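ADP-ribosylglycohydrolase (Thermus thermophilus, PDB 2YZV) is an all-helical protein of the ADP-ribosylglycohydrolase family that binds two magnesium ions. Local coordinates at residues A124-G129 and P218-G223; G160-L165 and G195-P200; T168-W173 and L188-F193. All blocks are in the same frame, centred on the assembly; numbering follows the deposited sequence.

Interaction 1: A124-G129 and P218-G223; sequences AGAGNG and PGYAPG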
loop_
_atom_site.group_PDB
_atom_site.type_symbol
_atom_site.label_atom_id
_atom_site.label_comp_id
_atom_site.label_asym_id
_atom_site.label_seq_id
_atom_site.Cartn_x
_atom_site.Cartn_y
_atom_site.Cartn_z
ATOM N N ALA A 124 -10.439 -17.505 -0.010
ATOM C CA ALA A 124 -9.791 -17.596 1.295
ATOM C C ALA A 124 -8.797 -16.451 1.479
ATOM O O ALA A 124 -8.326 -16.195 2.589
ATOM C CB ALA A 124 -9.073 -18.938 1.438
ATOM N N GLY A 125 -8.493 -15.755 0.388
ATOM C CA GLY A 125 -7.545 -14.657 0.457
ATOM C C GLY A 125 -8.165 -13.329 0.846
ATOM O O GLY A 125 -8.566 -12.552 -0.021
ATOM N N ALA A 126 -8.240 -13.065 2.150
ATOM C CA ALA A 126 -8.808 -11.815 2.647
ATOM C C ALA A 126 -7.716 -10.942 3.253
ATOM O O ALA A 126 -8.010 -9.925 3.884
ATOM C CB ALA A 126 -9.885 -12.095 3.692
ATOM N N GLY A 127 -6.467 -11.349 3.050
ATOM C CA GLY A 127 -5.326 -10.617 3.573
ATOM C C GLY A 127 -5.119 -9.257 2.935
ATOM O O GLY A 127 -5.808 -8.896 1.986
ATOM N N ASN A 128 -4.147 -8.513 3.455
ATOM C CA ASN A 128 -3.853 -7.163 2.983
ATOM C C ASN A 128 -2.883 -7.045 1.814
ATOM O O ASN A 128 -2.507 -5.938 1.441
ATOM C CB ASN A 128 -3.314 -6.326 4.139
ATOM C CG ASN A 128 -2.126 -6.976 4.816
ATOM O OD1 ASN A 128 -1.398 -7.752 4.198
ATOM N ND2 ASN A 128 -1.915 -6.657 6.088
ATOM N N GLY A 129 -2.478 -8.170 1.234
ATOM C CA GLY A 129 -1.542 -8.122 0.122
ATOM C C GLY A 129 -1.892 -7.156 -1.004
ATOM O O GLY A 129 -1.018 -6.446 -1.502
ATOM N N PRO A 218 -3.385 -5.344 12.118
ATOM C CA PRO A 218 -4.041 -6.486 11.470
ATOM C C PRO A 218 -3.518 -6.880 10.095
ATOM O O PRO A 218 -3.014 -6.044 9.345
ATOM C CB PRO A 218 -5.511 -6.051 11.380
ATOM C CG PRO A 218 -5.611 -4.809 12.250
ATOM C CD PRO A 218 -4.269 -4.169 12.095
ATOM N N GLY A 219 -3.671 -8.163 9.780
ATOM C CA GLY A 219 -3.266 -8.684 8.485
ATOM C C GLY A 219 -4.495 -8.758 7.589
ATOM O O GLY A 219 -4.388 -8.837 6.370
ATOM N N TYR A 220 -5.669 -8.723 8.215
ATOM C CA TYR A 220 -6.958 -8.776 7.522
ATOM C C TYR A 220 -7.132 -7.442 6.788
ATOM O O TYR A 220 -7.028 -6.389 7.401
ATOM C CB TYR A 220 -8.054 -8.986 8.575
ATOM C CG TYR A 220 -9.474 -9.087 8.074
ATOM C CD1 TYR A 220 -9.827 -9.996 7.077
ATOM C CD2 TYR A 220 -10.482 -8.317 8.651
ATOM C CE1 TYR A 220 -11.153 -10.142 6.671
ATOM C CE2 TYR A 220 -11.810 -8.453 8.256
ATOM C CZ TYR A 220 -12.137 -9.368 7.266
ATOM O OH TYR A 220 -13.447 -9.504 6.877
ATOM N N ALA A 221 -7.402 -7.492 5.482
ATOM C CA ALA A 221 -7.534 -6.273 4.675
ATOM C C ALA A 221 -8.340 -5.124 5.282
ATOM O O ALA A 221 -7.849 -4.000 5.359
ATOM C CB ALA A 221 -8.076 -6.614 3.281
ATOM N N PRO A 222 -9.590 -5.376 5.702
ATOM C CA PRO A 222 -10.359 -4.271 6.286
ATOM C C PRO A 222 -9.668 -3.684 7.516
ATOM O O PRO A 222 -9.670 -2.467 7.719
ATOM C CB PRO A 222 -11.694 -4.925 6.634
ATOM C CG PRO A 222 -11.824 -5.997 5.590
ATOM C CD PRO A 222 -10.430 -6.577 5.544
ATOM N N GLY A 223 -9.082 -4.556 8.334
ATOM C CA GLY A 223 -8.401 -4.103 9.536
ATOM C C GLY A 223 -7.133 -3.328 9.237
ATOM O O GLY A 223 -6.789 -2.379 9.950
#
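The backbones of the loop 124-129 and of 218-223, at the start of helix 221-234, meet through one clear hydrogen bond. Ala-221 N donates to Ala-126 O at 3.0 Å. The bond is nearly straight, with 167° at the hydrogen, and the N-H arrives in the plane of the carbonyl. The backbones of Gly-127 and Tyr-220 are bridged here, as a single bridge, and no strand grows from it. One step further along, Asn-128 N lies 2.9 Å from Gly-219 O. The CA-H of Gly-127 points to the same oxygen, with Gly-127 CA 3.4 Å from Gly-219 O. Tyr-220 is the N-cap residue of helix 221-234. The loop carbonyl of Ala-126 therefore takes up the N-H of that helix's first residue. The fold is the all-helical one of the ADP-ribosylglycohydrolase family, and here an inter-helix loop is tied to a helix start beside the magnesium site.

Side-chain packing is slight. Ala-126 CB sits 3.8 Å from Tyr-220 CE1. Ala-221 CB rests against two loop carbonyls, 3.4 Å from Ala-126 O and 3.5 Å from Gly-127 O. The Tyr-220 ring has CG anti to the backbone N (chi1 -179°). This folds it back over its own helix start, where Pro-222 CD lies over the centre of one face.

The strongest polar partners of Asn-128 and Tyr-220 lie outside the two segments. Tyr-220 OH is hydrogen-bonded to Glu-163 OE2. Asn-128 has CG in the crowded position between the backbone N and the carbonyl carbon (chi1 54°), which brings its amide over Gly-219. Its ND2 is hydrogen-bonded to Asp-251 OD2, on a magnesium ligand, and to Thr-224 OG1. The side chain of Asn-128 lies about 5 Å from a magnesium ion, consistent with a second-shell place behind Asp-251.

Interaction 2: G160-L165 and G195-P200; sequences GAREAL and GADLHP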
loop_
_atom_site.group_PDB
_atom_site.type_symbol
_atom_site.label_atom_id
_atom_site.label_comp_id
_atom_site.label_asym_id
_atom_site.label_seq_id
_atom_site.Cartn_x
_atom_site.Cartn_y
_atom_site.Cartn_z
ATOM N N GLY A 160 -8.951 -13.150 -3.494
ATOM C CA GLY A 160 -10.303 -13.173 -4.023
ATOM C C GLY A 160 -11.447 -12.914 -3.056
ATOM O O GLY A 160 -12.604 -12.917 -3.472
ATOM N N ALA A 161 -11.144 -12.696 -1.778
ATOM C CA ALA A 161 -12.194 -12.436 -0.793
ATOM C C ALA A 161 -12.860 -11.088 -1.053
ATOM O O ALA A 161 -12.187 -10.093 -1.330
ATOM C CB ALA A 161 -11.612 -12.472 0.621
ATOM N N ARG A 162 -14.184 -11.057 -0.946
ATOM C CA ARG A 162 -14.945 -9.838 -1.181
ATOM C C ARG A 162 -14.392 -8.614 -0.462
ATOM O O ARG A 162 -14.215 -7.558 -1.073
ATOM C CB ARG A 162 -16.404 -10.024 -0.760
ATOM C CG ARG A 162 -17.236 -8.768 -0.948
ATOM C CD ARG A 162 -18.611 -8.882 -0.317
ATOM N NE ARG A 162 -19.406 -7.692 -0.602
ATOM C CZ ARG A 162 -20.605 -7.447 -0.090
ATOM N NH1 ARG A 162 -21.164 -8.310 0.750
ATOM N NH2 ARG A 162 -21.249 -6.336 -0.423
ATOM N N GLU A 163 -14.129 -8.749 0.834
ATOM C CA GLU A 163 -13.639 -7.616 1.608
ATOM C C GLU A 163 -12.263 -7.124 1.191
ATOM O O GLU A 163 -11.953 -5.949 1.368
ATOM C CB GLU A 163 -13.650 -7.928 3.115
ATOM C CG GLU A 163 -12.825 -9.132 3.539
ATOM C CD GLU A 163 -13.643 -10.410 3.603
ATOM O OE1 GLU A 163 -14.203 -10.813 2.563
ATOM O OE2 GLU A 163 -13.722 -11.012 4.700
ATOM N N ALA A 164 -11.435 -8.010 0.644
ATOM C CA ALA A 164 -10.108 -7.599 0.197
ATOM C C ALA A 164 -10.248 -6.819 -1.105
ATOM O O ALA A 164 -9.584 -5.803 -1.305
ATOM C CB ALA A 164 -9.211 -8.811 -0.008
ATOM N N LEU A 165 -11.115 -7.296 -1.991
ATOM C CA LEU A 165 -11.333 -6.606 -3.254
ATOM C C LEU A 165 -11.907 -5.211 -2.993
ATOM O O LEU A 165 -11.445 -4.227 -3.565
ATOM C CB LEU A 165 -12.288 -7.414 -4.141
ATOM C CG LEU A 165 -11.803 -8.831 -4.454
ATOM C CD1 LEU A 165 -12.733 -9.478 -5.468
ATOM C CD2 LEU A 165 -10.382 -8.795 -5.002
ATOM N N GLY A 195 -23.146 4.081 2.828
ATOM C CA GLY A 195 -24.392 3.481 2.385
ATOM C C GLY A 195 -24.209 2.489 1.251
ATOM O O GLY A 195 -25.180 1.903 0.771
ATOM N N ALA A 196 -22.966 2.294 0.818
ATOM C CA ALA A 196 -22.680 1.363 -0.270
ATOM C C ALA A 196 -22.787 -0.082 0.204
ATOM O O ALA A 196 -22.601 -0.373 1.386
ATOM C CB ALA A 196 -21.285 1.625 -0.833
ATOM N N ASP A 197 -23.093 -0.984 -0.724
ATOM C CA ASP A 197 -23.217 -2.399 -0.397
ATOM C C ASP A 197 -21.835 -3.035 -0.306
ATOM O O ASP A 197 -21.311 -3.572 -1.285
ATOM C CB ASP A 197 -24.065 -3.115 -1.452
ATOM C CG ASP A 197 -24.160 -4.608 -1.207
ATOM O OD1 ASP A 197 -24.292 -5.012 -0.033
ATOM O OD2 ASP A 197 -24.112 -5.378 -2.189
ATOM N N LEU A 198 -21.249 -2.953 0.883
ATOM C CA LEU A 198 -19.925 -3.502 1.132
ATOM C C LEU A 198 -19.989 -4.603 2.181
ATOM O O LEU A 198 -20.973 -4.728 2.913
ATOM C CB LEU A 198 -18.984 -2.401 1.631
ATOM C CG LEU A 198 -18.810 -1.159 0.754
ATOM C CD1 LEU A 198 -17.987 -0.104 1.493
ATOM C CD2 LEU A 198 -18.137 -1.556 -0.544
ATOM N N HIS A 199 -18.933 -5.401 2.247
ATOM C CA HIS A 199 -18.849 -6.464 3.237
ATOM C C HIS A 199 -19.024 -5.777 4.598
ATOM O O HIS A 199 -18.477 -4.702 4.832
ATOM C CB HIS A 199 -17.483 -7.142 3.129
ATOM C CG HIS A 199 -17.278 -8.261 4.097
ATOM N ND1 HIS A 199 -17.028 -8.051 5.436
ATOM C CD2 HIS A 199 -17.266 -9.604 3.918
ATOM C CE1 HIS A 199 -16.868 -9.216 6.040
ATOM N NE2 HIS A 199 -17.008 -10.173 5.141
ATOM N N PRO A 200 -19.805 -6.382 5.506
ATOM C CA PRO A 200 -20.045 -5.805 6.833
ATOM C C PRO A 200 -18.816 -5.274 7.567
ATOM O O PRO A 200 -18.882 -4.227 8.215
ATOM C CB PRO A 200 -20.715 -6.952 7.590
ATOM C CG PRO A 200 -21.482 -7.637 6.523
ATOM C CD PRO A 200 -20.511 -7.667 5.360
#
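Two flat groups carry this surface contact, the guanidinium of Arg-162 and the ring of His-199. One face of the guanidinium lies on the backbone of 195-200. His-199 N is over its centre, 3.5 Å from Arg-162 CZ, and Leu-198 C is nearer the rim. At its edge, in the plane, is Asp-197 O. The His-199 ring is covered on one face by Glu-163 and on the opposite face by CD of the next residue, Pro-200. The guanidinium and the ring are steeply inclined, at 73°.

Arg-162 CG is anti to the backbone N, and the chain runs extended to NE. This carries NH2 to Asp-197. NH2 makes two weak bonds there, to Asp-197 O at 2.9 Å and to Asp-197 OD1 at 3.3 Å. The second belongs to a salt bridge. Arg-162 NE forms another salt bridge, with Glu-166 OE2, and Glu-166 OE1 accepts from His-199 N.

Both segments stand at helix starts. Ala-161 is the N-cap of helix 162-179 and His-199 that of helix 200-209. The His-199 side chain caps its own helix: ND1 accepts a hydrogen bond from Ala-201 N. ND1 is therefore probably unprotonated, and a neutral ring would carry its proton on NE2.

Glu-163 runs alongside the ring in the same direction. CG takes the crowded position (chi1 58°), and the chain bends at chi2. Its CB lies 4.0 Å from the centroid of the His-199 ring, a CH-pi contact over the face. Toward the rim follows the carboxylate, its plane 34° from the ring's, whose OE2 is hydrogen-bonded to Tyr-220 OH.

Interaction 3: T168-W173 and L188-F193; sequences TEVLAW and LALEPF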
loop_
_atom_site.group_PDB
_atom_site.type_symbol
_atom_site.label_atom_id
_atom_site.label_comp_id
_atom_site.label_asym_id
_atom_site.label_seq_id
_atom_site.Cartn_x
_atom_site.Cartn_y
_atom_site.Cartn_z
ATOM N N THR A 168 -9.466 -2.741 -1.477
ATOM C CA THR A 168 -8.538 -2.260 -2.491
ATOM C C THR A 168 -9.182 -1.116 -3.270
ATOM O O THR A 168 -8.524 -0.122 -3.586
ATOM C CB THR A 168 -8.130 -3.396 -3.454
ATOM O OG1 THR A 168 -7.544 -4.464 -2.698
ATOM C CG2 THR A 168 -7.110 -2.889 -4.477
ATOM N N GLU A 169 -10.469 -1.250 -3.570
ATOM C CA GLU A 169 -11.179 -0.202 -4.294
ATOM C C GLU A 169 -11.231 1.071 -3.455
ATOM O O GLU A 169 -11.062 2.177 -3.977
ATOM C CB GLU A 169 -12.595 -0.662 -4.647
ATOM C CG GLU A 169 -12.624 -1.890 -5.543
ATOM C CD GLU A 169 -14.032 -2.362 -5.842
ATOM O OE1 GLU A 169 -14.881 -2.309 -4.926
ATOM O OE2 GLU A 169 -14.287 -2.797 -6.984
ATOM N N VAL A 170 -11.459 0.914 -2.154
ATOM C CA VAL A 170 -11.515 2.058 -1.253
ATOM C C VAL A 170 -10.148 2.745 -1.206
ATOM O O VAL A 170 -10.067 3.971 -1.258
ATOM C CB VAL A 170 -11.958 1.640 0.180
ATOM C CG1 VAL A 170 -11.842 2.824 1.132
ATOM C CG2 VAL A 170 -13.408 1.149 0.151
ATOM N N LEU A 171 -9.067 1.969 -1.131
ATOM C CA LEU A 171 -7.740 2.578 -1.098
ATOM C C LEU A 171 -7.429 3.257 -2.435
ATOM O O LEU A 171 -6.782 4.298 -2.466
ATOM C CB LEU A 171 -6.661 1.539 -0.762
ATOM C CG LEU A 171 -5.238 2.097 -0.597
ATOM C CD1 LEU A 171 -5.205 3.117 0.533
ATOM C CD2 LEU A 171 -4.274 0.958 -0.294
ATOM N N ALA A 172 -7.893 2.676 -3.536
ATOM C CA ALA A 172 -7.652 3.278 -4.842
ATOM C C ALA A 172 -8.308 4.657 -4.866
ATOM O O ALA A 172 -7.714 5.629 -5.334
ATOM C CB ALA A 172 -8.224 2.392 -5.947
ATOM N N TRP A 173 -9.529 4.739 -4.345
ATOM C CA TRP A 173 -10.251 6.008 -4.303
ATOM C C TRP A 173 -9.493 7.001 -3.423
ATOM O O TRP A 173 -9.285 8.152 -3.805
ATOM C CB TRP A 173 -11.660 5.802 -3.741
ATOM C CG TRP A 173 -12.455 7.073 -3.672
ATOM C CD1 TRP A 173 -13.151 7.658 -4.692
ATOM C CD2 TRP A 173 -12.590 7.945 -2.541
ATOM N NE1 TRP A 173 -13.712 8.840 -4.268
ATOM C CE2 TRP A 173 -13.384 9.041 -2.953
ATOM C CE3 TRP A 173 -12.120 7.909 -1.221
ATOM C CZ2 TRP A 173 -13.717 10.092 -2.093
ATOM C CZ3 TRP A 173 -12.452 8.957 -0.362
ATOM C CH2 TRP A 173 -13.245 10.034 -0.807
ATOM N N LEU A 188 -11.227 11.026 4.929
ATOM C CA LEU A 188 -11.774 10.225 6.019
ATOM C C LEU A 188 -13.292 10.065 5.968
ATOM O O LEU A 188 -13.828 9.091 6.485
ATOM C CB LEU A 188 -11.354 10.824 7.366
ATOM C CG LEU A 188 -9.839 10.894 7.577
ATOM C CD1 LEU A 188 -9.536 11.615 8.886
ATOM C CD2 LEU A 188 -9.254 9.481 7.582
ATOM N N ALA A 189 -13.986 11.007 5.332
ATOM C CA ALA A 189 -15.439 10.926 5.240
ATOM C C ALA A 189 -15.872 9.799 4.300
ATOM O O ALA A 189 -16.979 9.278 4.426
ATOM C CB ALA A 189 -16.016 12.265 4.782
ATOM N N LEU A 190 -15.001 9.433 3.357
ATOM C CA LEU A 190 -15.284 8.330 2.436
ATOM C C LEU A 190 -16.708 8.385 1.892
ATOM O O LEU A 190 -17.367 7.353 1.756
ATOM C CB LEU A 190 -15.072 7.001 3.173
ATOM C CG LEU A 190 -13.624 6.728 3.601
ATOM C CD1 LEU A 190 -13.566 5.764 4.779
ATOM C CD2 LEU A 190 -12.860 6.171 2.406
ATOM N N GLU A 191 -17.162 9.588 1.561
ATOM C CA GLU A 191 -18.524 9.810 1.083
ATOM C C GLU A 191 -19.100 8.844 0.039
ATOM O O GLU A 191 -20.211 8.348 0.204
ATOM C CB GLU A 191 -18.660 11.252 0.585
ATOM C CG GLU A 191 -20.091 11.682 0.320
ATOM C CD GLU A 191 -20.215 13.177 0.121
ATOM O OE1 GLU A 191 -19.574 13.712 -0.810
ATOM O OE2 GLU A 191 -20.954 13.820 0.898
ATOM N N PRO A 192 -18.361 8.558 -1.043
ATOM C CA PRO A 192 -18.911 7.638 -2.047
ATOM C C PRO A 192 -19.153 6.204 -1.572
ATOM O O PRO A 192 -19.829 5.425 -2.247
ATOM C CB PRO A 192 -17.891 7.714 -3.181
ATOM C CG PRO A 192 -16.616 8.010 -2.464
ATOM C CD PRO A 192 -17.037 9.052 -1.456
ATOM N N PHE A 193 -18.613 5.858 -0.411
ATOM C CA PHE A 193 -18.772 4.513 0.126
ATOM C C PHE A 193 -19.808 4.441 1.245
ATOM O O PHE A 193 -20.162 3.353 1.707
ATOM C CB PHE A 193 -17.416 3.997 0.613
ATOM C CG PHE A 193 -16.399 3.890 -0.480
ATOM C CD1 PHE A 193 -16.478 2.864 -1.417
ATOM C CD2 PHE A 193 -15.395 4.841 -0.607
ATOM C CE1 PHE A 193 -15.570 2.790 -2.473
ATOM C CE2 PHE A 193 -14.481 4.778 -1.659
ATOM C CZ PHE A 193 -14.569 3.753 -2.593
#
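Phe-193 sits in the tight part of this contact, between Val-170 and Trp-173 of helix 162-179. Val-170 CG2 stands over the centre of its ring, 3.8 Å from the centroid and 11° off the normal. The Phe-193 edge meets the Trp-173 indole face in an offset edge-to-face pair. The two ring planes are 86° apart, and the centroids of the five-membered ring and the phenyl ring lie 5.3 Å apart. Trp-173 CB lies in the phenyl plane at the rim, 3.7 Å from Phe-193 CE2. Deeper in, Leu-190 CD2 touches both Val-170 CG1 at 3.7 Å and Trp-173 CZ3 at 3.9 Å. Buried Val-170 also packs on Leu-225 of helix 221-234.

The outer side is more open to solvent but still close. Exposed Pro-192 reaches the indole tip to tip, on the same face as Phe-193. Its CG is 3.4 Å from Trp-173 CE2, in a CH-pi contact with the five-membered ring. Trp-173, with CG anti to the backbone N, extends from the helix to meet both residues. Nearby, Glu-169 turns its carboxylate to Arg-152 in a salt bridge.

Leu-190 leaves helix 184-189 with positive phi (44°), and the chain turns into the short 3-10 segment 191-193. The contact joins this turn and 3-10 segment to helix 162-179. Across the two segments it is essentially apolar and aromatic, with no polar bond, so it rests on shape fit and dispersion.

How the interactions relate
Interactions 2 and 3 both use helix 162-179, at its start and further along, and their centres are 12 Å apart. They touch lightly, where Leu-198 CD1 meets Phe-193 O at 4.1 Å. Interaction 1 joins interaction 2 more firmly: the hydrogen bond from Tyr-220 OH to Glu-163 OE2 is 2.7 Å long, and Gly-125 O is 3.1 Å from Ala-161 N. Interactions 1 and 3 do not touch, with nearest atoms about 6 Å apart. In sequence, 168-173 and 188-193 fall between the segments of interaction 2, which fall between those of interaction 1. Of the three, interaction 1 reaches the magnesium site, through Asn-128 and the ligand Asp-251.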